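Local coordinates for protein formiminotetrahydrofolate cyclodeaminase (Thermotoga maritima, PDB 1O5H) that probably catalyses the cyclisation of 5-formiminotetrahydrofolate to 5,10-methenyltetrahydrofolate with release of ammonia, at residues A[133-138]-A[148-153]; A[156-161]-A[197-202]. All coordinates share one frame; numbering follows the deposited sequence.

Contact 1: residues A[133-138]-A[148-153]; sequences HELEKL and SDTLNA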
ATOM      1  N   HIS A 133      -0.057  -5.843  15.366  1.00 40.82           N
ATOM      2  CA  HIS A 133       0.493  -6.412  16.598  1.00 43.06           C
ATOM      3  C   HIS A 133       1.815  -7.123  16.356  1.00 44.89           C
ATOM      4  O   HIS A 133       2.713  -7.069  17.206  1.00 47.96           O
ATOM      5  CB  HIS A 133      -0.495  -7.348  17.321  1.00 43.51           C
ATOM      6  CG  HIS A 133      -1.489  -6.629  18.190  1.00 55.20           C
ATOM      7  ND1 HIS A 133      -1.137  -6.002  19.368  1.00 61.12           N
ATOM      8  CD2 HIS A 133      -2.825  -6.436  18.051  1.00 65.14           C
ATOM      9  CE1 HIS A 133      -2.211  -5.452  19.915  1.00 62.12           C
ATOM     10  NE2 HIS A 133      -3.248  -5.700  19.135  1.00 65.51           N
ATOM     11  N   GLU A 134       1.963  -7.768  15.205  1.00 43.52           N
ATOM     12  CA  GLU A 134       3.213  -8.442  14.913  1.00 43.09           C
ATOM     13  C   GLU A 134       4.314  -7.447  14.593  1.00 42.10           C
ATOM     14  O   GLU A 134       5.484  -7.651  14.964  1.00 42.48           O
ATOM     15  CB  GLU A 134       3.062  -9.438  13.773  1.00 44.92           C
ATOM     16  CG  GLU A 134       1.984 -10.506  13.968  1.00 52.84           C
ATOM     17  CD  GLU A 134       2.260 -11.495  15.088  1.00 60.19           C
ATOM     18  OE1 GLU A 134       2.885 -11.141  16.106  1.00 67.69           O
ATOM     19  OE2 GLU A 134       1.818 -12.650  14.961  1.00 69.11           O
ATOM     20  N   LEU A 135       3.938  -6.367  13.912  1.00 39.96           N
ATOM     21  CA  LEU A 135       4.892  -5.329  13.569  1.00 35.60           C
ATOM     22  C   LEU A 135       5.349  -4.708  14.842  1.00 36.97           C
ATOM     23  O   LEU A 135       6.515  -4.375  14.962  1.00 39.47           O
ATOM     24  CB  LEU A 135       4.297  -4.290  12.629  1.00 35.97           C
ATOM     25  CG  LEU A 135       4.082  -4.799  11.199  1.00 35.14           C
ATOM     26  CD1 LEU A 135       3.570  -3.747  10.277  1.00 29.72           C
ATOM     27  CD2 LEU A 135       5.372  -5.346  10.636  1.00 37.52           C
ATOM     28  N   GLU A 136       4.476  -4.601  15.837  1.00 37.43           N
ATOM     29  CA  GLU A 136       4.970  -4.095  17.117  1.00 40.53           C
ATOM     30  C   GLU A 136       6.017  -5.047  17.736  1.00 42.14           C
ATOM     31  O   GLU A 136       7.073  -4.607  18.224  1.00 44.71           O
ATOM     32  CB  GLU A 136       3.853  -3.804  18.095  1.00 39.87           C
ATOM     33  CG  GLU A 136       4.362  -3.018  19.275  1.00 40.91           C
ATOM     34  CD  GLU A 136       3.289  -2.665  20.271  1.00 56.17           C
ATOM     35  OE1 GLU A 136       2.084  -2.658  19.928  1.00 50.85           O
ATOM     36  OE2 GLU A 136       3.673  -2.365  21.418  1.00 70.14           O
ATOM     37  N   LYS A 137       5.745  -6.346  17.699  1.00 40.21           N
ATOM     38  CA  LYS A 137       6.721  -7.304  18.198  1.00 38.38           C
ATOM     39  C   LYS A 137       7.995  -7.216  17.380  1.00 38.65           C
ATOM     40  O   LYS A 137       9.084  -7.189  17.943  1.00 38.00           O
ATOM     41  CB  LYS A 137       6.154  -8.723  18.243  1.00 36.72           C
ATOM     42  CG  LYS A 137       5.245  -8.936  19.455  1.00 40.96           C
ATOM     43  CD  LYS A 137       4.334 -10.157  19.340  1.00 47.18           C
ATOM     44  CE  LYS A 137       3.353 -10.181  20.499  1.00 51.77           C
ATOM     45  NZ  LYS A 137       2.868 -11.552  20.799  1.00 63.14           N
ATOM     46  N   LEU A 138       7.873  -7.102  16.059  1.00 38.16           N
ATOM     47  CA  LEU A 138       9.073  -7.015  15.233  1.00 39.10           C
ATOM     48  C   LEU A 138       9.894  -5.730  15.491  1.00 40.60           C
ATOM     49  O   LEU A 138      11.117  -5.768  15.584  1.00 38.67           O
ATOM     50  CB  LEU A 138       8.711  -7.136  13.763  1.00 38.93           C
ATOM     51  CG  LEU A 138       8.168  -8.493  13.325  1.00 41.31           C
ATOM     52  CD1 LEU A 138       7.703  -8.422  11.902  1.00 41.48           C
ATOM     53  CD2 LEU A 138       9.193  -9.594  13.467  1.00 37.05           C
ATOM     54  N   SER A 148      13.823  -0.655   8.759  1.00 36.34           N
ATOM     55  CA  SER A 148      13.211  -0.004   7.609  1.00 35.38           C
ATOM     56  C   SER A 148      12.052  -0.853   7.072  1.00 36.26           C
ATOM     57  O   SER A 148      10.942  -0.358   6.867  1.00 36.36           O
ATOM     58  CB  SER A 148      14.244   0.253   6.521  1.00 34.30           C
ATOM     59  OG  SER A 148      14.301  -0.836   5.632  1.00 42.32           O
ATOM     60  N   ASP A 149      12.289  -2.146   6.880  1.00 37.16           N
ATOM     61  CA  ASP A 149      11.241  -2.994   6.329  1.00 37.03           C
ATOM     62  C   ASP A 149      10.048  -3.130   7.253  1.00 36.05           C
ATOM     63  O   ASP A 149       8.917  -3.179   6.805  1.00 39.38           O
ATOM     64  CB  ASP A 149      11.784  -4.345   5.945  1.00 37.44           C
ATOM     65  CG  ASP A 149      12.711  -4.269   4.782  1.00 43.84           C
ATOM     66  OD1 ASP A 149      12.408  -3.504   3.841  1.00 60.55           O
ATOM     67  OD2 ASP A 149      13.767  -4.934   4.713  1.00 51.71           O
ATOM     68  N   THR A 150      10.292  -3.176   8.544  1.00 35.34           N
ATOM     69  CA  THR A 150       9.197  -3.151   9.491  1.00 35.04           C
ATOM     70  C   THR A 150       8.389  -1.871   9.368  1.00 35.66           C
ATOM     71  O   THR A 150       7.156  -1.920   9.326  1.00 36.63           O
ATOM     72  CB  THR A 150       9.751  -3.259  10.885  1.00 36.08           C
ATOM     73  OG1 THR A 150      10.452  -4.508  10.993  1.00 42.76           O
ATOM     74  CG2 THR A 150       8.613  -3.345  11.904  1.00 24.52           C
ATOM     75  N   LEU A 151       9.084  -0.733   9.319  1.00 35.13           N
ATOM     76  CA  LEU A 151       8.433   0.562   9.251  1.00 34.06           C
ATOM     77  C   LEU A 151       7.610   0.607   7.993  1.00 35.67           C
ATOM     78  O   LEU A 151       6.453   0.990   8.013  1.00 39.55           O
ATOM     79  CB  LEU A 151       9.458   1.677   9.214  1.00 31.57           C
ATOM     80  CG  LEU A 151       9.300   2.777  10.256  1.00 36.79           C
ATOM     81  CD1 LEU A 151      10.204   3.889   9.886  1.00 33.47           C
ATOM     82  CD2 LEU A 151       7.846   3.282  10.411  1.00 30.48           C
ATOM     83  N   ASN A 152       8.205   0.172   6.898  1.00 35.87           N
ATOM     84  CA  ASN A 152       7.525   0.177   5.643  1.00 35.50           C
ATOM     85  C   ASN A 152       6.259  -0.594   5.799  1.00 35.03           C
ATOM     86  O   ASN A 152       5.197  -0.156   5.336  1.00 36.82           O
ATOM     87  CB  ASN A 152       8.404  -0.456   4.572  1.00 37.30           C
ATOM     88  CG  ASN A 152       9.520   0.450   4.141  1.00 38.36           C
ATOM     89  OD1 ASN A 152       9.626   1.605   4.597  1.00 44.14           O
ATOM     90  ND2 ASN A 152      10.342  -0.040   3.236  1.00 33.90           N
ATOM     91  N   ALA A 153       6.351  -1.739   6.470  1.00 32.58           N
ATOM     92  CA  ALA A 153       5.177  -2.574   6.613  1.00 32.30           C
ATOM     93  C   ALA A 153       4.142  -1.894   7.499  1.00 33.66           C
ATOM     94  O   ALA A 153       2.945  -1.998   7.242  1.00 37.28           O
ATOM     95  CB  ALA A 153       5.525  -3.917   7.114  1.00 32.09           C
TER
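Leu-135 and Thr-150 mark the point where the backbones of 133-138 and 148-153 come nearest, with their CA atoms 6.3 Å apart. The two segments face each other across an antiparallel helical hairpin: helix 107-141 ends, a short link turns the chain, and helix 147-172 runs back beside it. The axes of the two segments approach to 9.9 Å, and their directions differ by 160°, a nearly antiparallel pair. The hairpin illustrates how neighbouring helices of an all-helical fold can be joined by a few apolar groups, here burying 191 Å² in total.

Leu-135 gives the largest share of the join. Its CG stands anti to its own carbonyl carbon (chi1 -72°), and from there the two methyls spread over Ala-153. CD1 lies against the backbone at the Ala-153 carbonyl and is also 3.7 Å from Ala-153 CB. CD2 meets that same CB at 3.8 Å, so the small alanine methyl faces both ends of the leucine fork. CD2 also approaches Thr-150 CG2, the two side chains lying alongside with their ends pointing opposite ways.

Around this patch, Ala-51 of helix 36-56 touches Leu-135 and Leu-138, giving the leucines a common third neighbour. Helix 147-172 is also turned to the dimer interface, where Asp-149 OD1 hydrogen-bonds Gly-36 N of the second subunit and Asn-152 ND2 bonds Asn-167 OD1 of that subunit.

Thr-150 splits its branches between two neighbours: CG2 lies 3.8 Å from Leu-135 O, while OG1 comes to 4.2 Å from Leu-138 CB.

Contact 2: residues A[156-161]-A[197-202]; sequences LCHAVF and GCYQRV
His-158 and Tyr-199 lay their rings face to face where helix 147-172 meets helix 178-206, the next helix of the all-helical fold. The contact is a worked case of an offset (parallel-displaced) stack joining two helices through a single residue pair. Following the histidine outward, CB comes first: it sits over the tyrosine ring, 3.8 Å from the centroid and 12° off the normal, a CH-pi contact. With CG anti to the backbone N (chi1 -178°), the imidazole is displaced toward the CD2-CE2 side of the phenol. CG then lies 3.7 Å from Tyr-199 CE2, ND1 is 3.9 Å from that same atom, and CD2 meets Tyr-199 CD2 at 3.6 Å. Farther out, CE1 meets Tyr-199 CE2 and NE2 meets CE2 and CD2, all more loosely. Tyr-199 CE2 thus hangs over the centre of the imidazole, the centroids standing 4.2 Å apart with the planes only 7° from parallel.

At the tip, NE2 makes a weak hydrogen bond to Glu-196 OE2 on the tyrosine's helix, while Tyr-199 OH hydrogen-bonds Asp-155 OD1 on the histidine's helix. Stacking supplies the face contact, and the acids may limit turning or sliding, chiefly of the tyrosine.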
ATOM      1  N   LEU A 156       2.283   0.634   5.298  1.00 32.33           N
ATOM      2  CA  LEU A 156       1.314  -0.001   4.409  1.00 32.41           C
ATOM      3  C   LEU A 156       0.135  -0.532   5.208  1.00 32.09           C
ATOM      4  O   LEU A 156      -1.012  -0.282   4.855  1.00 28.83           O
ATOM      5  CB  LEU A 156       1.957  -1.126   3.619  1.00 33.64           C
ATOM      6  CG  LEU A 156       3.144  -0.692   2.776  1.00 30.52           C
ATOM      7  CD1 LEU A 156       3.738  -1.914   2.125  1.00 24.78           C
ATOM      8  CD2 LEU A 156       2.722   0.333   1.745  1.00 23.08           C
ATOM      9  N   CYS A 157       0.433  -1.228   6.302  1.00 34.10           N
ATOM     10  CA  CYS A 157      -0.591  -1.699   7.209  1.00 37.52           C
ATOM     11  C   CYS A 157      -1.632  -0.602   7.499  1.00 39.55           C
ATOM     12  O   CYS A 157      -2.829  -0.746   7.207  1.00 40.91           O
ATOM     13  CB  CYS A 157       0.055  -2.161   8.500  1.00 37.79           C
ATOM     14  SG  CYS A 157      -1.127  -2.813   9.686  1.00 42.57           S
ATOM     15  N   HIS A 158      -1.158   0.509   8.035  1.00 39.30           N
ATOM     16  CA  HIS A 158      -2.020   1.622   8.329  1.00 40.98           C
ATOM     17  C   HIS A 158      -2.871   2.063   7.125  1.00 41.88           C
ATOM     18  O   HIS A 158      -4.087   2.292   7.257  1.00 46.03           O
ATOM     19  CB  HIS A 158      -1.163   2.767   8.821  1.00 42.56           C
ATOM     20  CG  HIS A 158      -1.941   3.974   9.215  1.00 44.55           C
ATOM     21  ND1 HIS A 158      -1.969   5.122   8.451  1.00 47.82           N
ATOM     22  CD2 HIS A 158      -2.720   4.216  10.296  1.00 49.14           C
ATOM     23  CE1 HIS A 158      -2.729   6.025   9.046  1.00 46.82           C
ATOM     24  NE2 HIS A 158      -3.193   5.501  10.169  1.00 55.56           N
ATOM     25  N   ALA A 159      -2.258   2.187   5.951  1.00 37.55           N
ATOM     26  CA  ALA A 159      -3.030   2.609   4.778  1.00 35.57           C
ATOM     27  C   ALA A 159      -4.139   1.596   4.464  1.00 36.54           C
ATOM     28  O   ALA A 159      -5.258   1.982   4.128  1.00 37.17           O
ATOM     29  CB  ALA A 159      -2.122   2.800   3.552  1.00 32.00           C
ATOM     30  N   VAL A 160      -3.814   0.305   4.547  1.00 34.94           N
ATOM     31  CA  VAL A 160      -4.768  -0.704   4.215  1.00 33.31           C
ATOM     32  C   VAL A 160      -5.926  -0.495   5.174  1.00 34.69           C
ATOM     33  O   VAL A 160      -7.087  -0.441   4.766  1.00 36.67           O
ATOM     34  CB  VAL A 160      -4.197  -2.104   4.354  1.00 33.06           C
ATOM     35  CG1 VAL A 160      -5.289  -3.138   4.084  1.00 32.02           C
ATOM     36  CG2 VAL A 160      -3.064  -2.298   3.368  1.00 32.78           C
ATOM     37  N   PHE A 161      -5.616  -0.300   6.443  1.00 30.96           N
ATOM     38  CA  PHE A 161      -6.682  -0.044   7.351  1.00 30.08           C
ATOM     39  C   PHE A 161      -7.507   1.136   6.867  1.00 30.59           C
ATOM     40  O   PHE A 161      -8.741   1.089   6.858  1.00 32.46           O
ATOM     41  CB  PHE A 161      -6.203   0.223   8.774  1.00 27.35           C
ATOM     42  CG  PHE A 161      -7.243   0.874   9.604  1.00 28.20           C
ATOM     43  CD1 PHE A 161      -8.291   0.111  10.151  1.00 30.65           C
ATOM     44  CD2 PHE A 161      -7.265   2.266   9.751  1.00 19.52           C
ATOM     45  CE1 PHE A 161      -9.324   0.723  10.930  1.00 28.00           C
ATOM     46  CE2 PHE A 161      -8.297   2.893  10.505  1.00 33.56           C
ATOM     47  CZ  PHE A 161      -9.325   2.106  11.100  1.00 30.07           C
ATOM     48  N   GLY A 197      -2.788   2.414  17.675  1.00 40.22           N
ATOM     49  CA  GLY A 197      -1.889   2.318  18.790  1.00 37.58           C
ATOM     50  C   GLY A 197      -0.613   1.643  18.396  1.00 38.69           C
ATOM     51  O   GLY A 197       0.453   2.247  18.513  1.00 38.45           O
ATOM     52  N   CYS A 198      -0.715   0.393  17.928  1.00 38.77           N
ATOM     53  CA  CYS A 198       0.459  -0.318  17.431  1.00 40.00           C
ATOM     54  C   CYS A 198       1.238   0.541  16.431  1.00 39.80           C
ATOM     55  O   CYS A 198       2.445   0.688  16.513  1.00 41.03           O
ATOM     56  CB  CYS A 198       0.034  -1.617  16.764  1.00 40.30           C
ATOM     57  SG  CYS A 198      -0.477  -2.922  17.917  1.00 51.47           S
ATOM     58  N   TYR A 199       0.526   1.132  15.494  1.00 40.01           N
ATOM     59  CA  TYR A 199       1.144   1.911  14.458  1.00 42.80           C
ATOM     60  C   TYR A 199       2.019   3.030  15.009  1.00 47.49           C
ATOM     61  O   TYR A 199       3.196   3.171  14.631  1.00 49.70           O
ATOM     62  CB  TYR A 199       0.070   2.528  13.601  1.00 41.71           C
ATOM     63  CG  TYR A 199       0.612   3.386  12.512  1.00 37.95           C
ATOM     64  CD1 TYR A 199       1.514   2.855  11.591  1.00 44.29           C
ATOM     65  CD2 TYR A 199       0.201   4.720  12.368  1.00 37.35           C
ATOM     66  CE1 TYR A 199       2.032   3.628  10.544  1.00 40.42           C
ATOM     67  CE2 TYR A 199       0.699   5.506  11.337  1.00 40.61           C
ATOM     68  CZ  TYR A 199       1.625   4.942  10.429  1.00 41.94           C
ATOM     69  OH  TYR A 199       2.149   5.674   9.414  1.00 37.92           O
ATOM     70  N   GLN A 200       1.427   3.839  15.874  1.00 47.89           N
ATOM     71  CA  GLN A 200       2.122   4.948  16.480  1.00 48.72           C
ATOM     72  C   GLN A 200       3.336   4.448  17.290  1.00 49.20           C
ATOM     73  O   GLN A 200       4.454   4.953  17.117  1.00 49.33           O
ATOM     74  CB  GLN A 200       1.148   5.714  17.357  1.00 49.75           C
ATOM     75  CG  GLN A 200       1.168   7.207  17.124  1.00 65.66           C
ATOM     76  CD  GLN A 200       0.563   7.594  15.793  1.00 69.53           C
ATOM     77  OE1 GLN A 200       1.272   8.000  14.865  1.00 69.30           O
ATOM     78  NE2 GLN A 200      -0.747   7.458  15.692  1.00 71.43           N
ATOM     79  N   ARG A 201       3.131   3.436  18.142  1.00 47.02           N
ATOM     80  CA  ARG A 201       4.246   2.833  18.867  1.00 42.86           C
ATOM     81  C   ARG A 201       5.339   2.391  17.894  1.00 39.51           C
ATOM     82  O   ARG A 201       6.484   2.749  18.081  1.00 41.17           O
ATOM     83  CB  ARG A 201       3.797   1.698  19.799  1.00 43.08           C
ATOM     84  CG  ARG A 201       3.162   2.185  21.093  1.00 41.23           C
ATOM     85  CD  ARG A 201       2.832   1.079  22.068  1.00 42.60           C
ATOM     86  NE  ARG A 201       1.951   0.065  21.474  1.00 47.57           N
ATOM     87  CZ  ARG A 201       0.628   0.177  21.366  1.00 49.85           C
ATOM     88  NH1 ARG A 201       0.003   1.267  21.804  1.00 49.66           N
ATOM     89  NH2 ARG A 201      -0.078  -0.805  20.821  1.00 51.21           N
ATOM     90  N   VAL A 202       4.992   1.651  16.846  1.00 35.41           N
ATOM     91  CA  VAL A 202       6.015   1.198  15.916  1.00 33.52           C
ATOM     92  C   VAL A 202       6.771   2.387  15.335  1.00 35.26           C
ATOM     93  O   VAL A 202       8.000   2.464  15.467  1.00 34.24           O
ATOM     94  CB  VAL A 202       5.452   0.362  14.807  1.00 33.95           C
ATOM     95  CG1 VAL A 202       6.546   0.084  13.764  1.00 31.30           C
ATOM     96  CG2 VAL A 202       4.881  -0.923  15.382  1.00 34.21           C
TER

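Both contacts use helix 147-172, which packs against helix 107-141 in contact 1 and against helix 178-206 in contact 2; their centres are 9 Å apart. Contact 1 is wholly buried and mostly aliphatic, with methyl groups doing much of the touching. Contact 2 is partly buried and aromatic, and its flat groups keep polar ends that engage acids. The other two helices also meet directly: the salt bridge from Glu-136 OE2 to Arg-201 NE and the packing of His-133 and Glu-136 on Cys-198 join 133-138 to 197-202. Three helices are thus tied pairwise, and residues of both contacts also reach the second subunit.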